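Local coordinates for aspartate aminotransferase, cytoplasmic (Schizosaccharomyces pombe 972h-, PDB 6JPK), which catalyses the reversible, pyridoxal 5'-phosphate-dependent transfer of an amino group from L-aspartate to 2-oxoglutarate, giving oxaloacetate and L-glutamate, at the interface of chains A and B. Sequence-based numbering; all coordinates share one arbitrary frame. Chains: chain A/B, Aspartate aminotransferase, cytoplasmic.

The interface of chains A and B. Residues chain A 140, 143-144, 147; chain B 286, 289-290.
B:Asn290 meets A:Thr143 across the dimer boundary, the two side chains crossing at about a right angle. The hydroxyl OG1 of A:Thr143 donates a short hydrogen bond, 2.5 Å, to the side-chain carbonyl oxygen OD1 of B:Asn290. The donor lies in the carbonyl plane on a lone pair, with a C=O...donor angle of 137° at OD1. It gets there because OG1 sits between the backbone N and the carbonyl carbon of its own residue (chi1 55°). Looser contacts fill in around it. CG2 of A:Val140 packs against CG of B:Arg289 at 4.0 Å, touching the base of an arginine whose side chain is poorly ordered. CD1 of A:Leu144 lies 3.6 Å from the backbone O of B:Asn290, and a water links that oxygen to the backbone O of A:Leu144. The chain of A:Lys147, also poorly ordered, brings CE to 3.9 Å from CG2 of B:Ile286.

Behind the first shell, the amide is held from its own chain: ND2 of B:Asn290 donates to the backbone O of B:Ile286 at 2.8 Å. That bond, with the partner close to the amide plane, probably holds the amide's rotation and keeps OD1 towards A:Thr143. An alanine in place of B:Asn290 would probably leave the A:Thr143 hydroxyl without this acceptor and open a gap between the subunits.

Chain A contributes one face of helix 140-147; chain B contributes the C-terminal end of helix 274-289, with B:Asn290 just beyond it. The homodimer's two-fold axis repeats the contact with the chains exchanged.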
# COMPACT_ATOMS: atom_id res chain seq x y z
N VAL A 140 -9.50 -3.74 13.60
CA VAL A 140 -8.47 -4.29 12.73
C VAL A 140 -7.25 -4.77 13.52
O VAL A 140 -6.50 -5.61 13.03
CB VAL A 140 -8.09 -3.25 11.66
CG1 VAL A 140 -6.92 -3.72 10.82
CG2 VAL A 140 -9.30 -3.00 10.75
N THR A 143 -7.98 -8.65 13.79
CA THR A 143 -7.97 -9.45 12.56
C THR A 143 -6.64 -9.36 11.84
O THR A 143 -6.20 -10.35 11.25
CB THR A 143 -9.11 -9.01 11.62
OG1 THR A 143 -9.03 -7.61 11.36
CG2 THR A 143 -10.46 -9.31 12.24
N LEU A 144 -5.96 -8.22 11.89
CA LEU A 144 -4.67 -8.12 11.21
C LEU A 144 -3.68 -9.12 11.78
O LEU A 144 -2.95 -9.79 11.03
CB LEU A 144 -4.15 -6.68 11.30
CG LEU A 144 -2.80 -6.37 10.65
CD1 LEU A 144 -2.80 -4.95 10.06
CD2 LEU A 144 -1.64 -6.53 11.64
N LYS A 147 -4.86 -12.85 11.13
CA LYS A 147 -4.61 -13.24 9.74
C LYS A 147 -3.15 -13.62 9.52
O LYS A 147 -2.85 -14.42 8.63
CB LYS A 147 -4.99 -12.12 8.76
CG LYS A 147 -6.47 -11.75 8.68
CD LYS A 147 -7.37 -12.92 8.38
CE LYS A 147 -8.78 -12.42 8.08
NZ LYS A 147 -9.66 -13.53 7.65
N ILE B 286 -11.61 -8.05 2.59
CA ILE B 286 -11.09 -8.49 3.88
C ILE B 286 -9.57 -8.51 3.84
O ILE B 286 -8.90 -8.07 4.79
CB ILE B 286 -11.66 -9.87 4.25
CG1 ILE B 286 -13.14 -9.75 4.62
CG2 ILE B 286 -10.87 -10.50 5.40
CD1 ILE B 286 -13.80 -11.10 4.85
N ARG B 289 -8.47 -4.86 3.78
CA ARG B 289 -8.66 -4.21 5.07
C ARG B 289 -7.54 -4.57 6.04
O ARG B 289 -7.11 -3.73 6.83
CB ARG B 289 -10.02 -4.59 5.64
CG ARG B 289 -10.16 -4.36 7.13
CD ARG B 289 -11.43 -3.61 7.44
NE ARG B 289 -12.60 -4.32 6.92
CZ ARG B 289 -13.79 -3.76 6.73
NH1 ARG B 289 -14.79 -4.48 6.24
NH2 ARG B 289 -13.97 -2.47 7.02
N ASN B 290 -7.03 -5.80 5.97
CA ASN B 290 -6.05 -6.28 6.93
C ASN B 290 -4.61 -6.15 6.45
O ASN B 290 -3.71 -6.76 7.05
CB ASN B 290 -6.38 -7.72 7.31
CG ASN B 290 -7.60 -7.79 8.16
OD1 ASN B 290 -7.54 -7.48 9.36
ND2 ASN B 290 -8.75 -8.11 7.56
O HOH W 1 -2.93 -9.43 8.13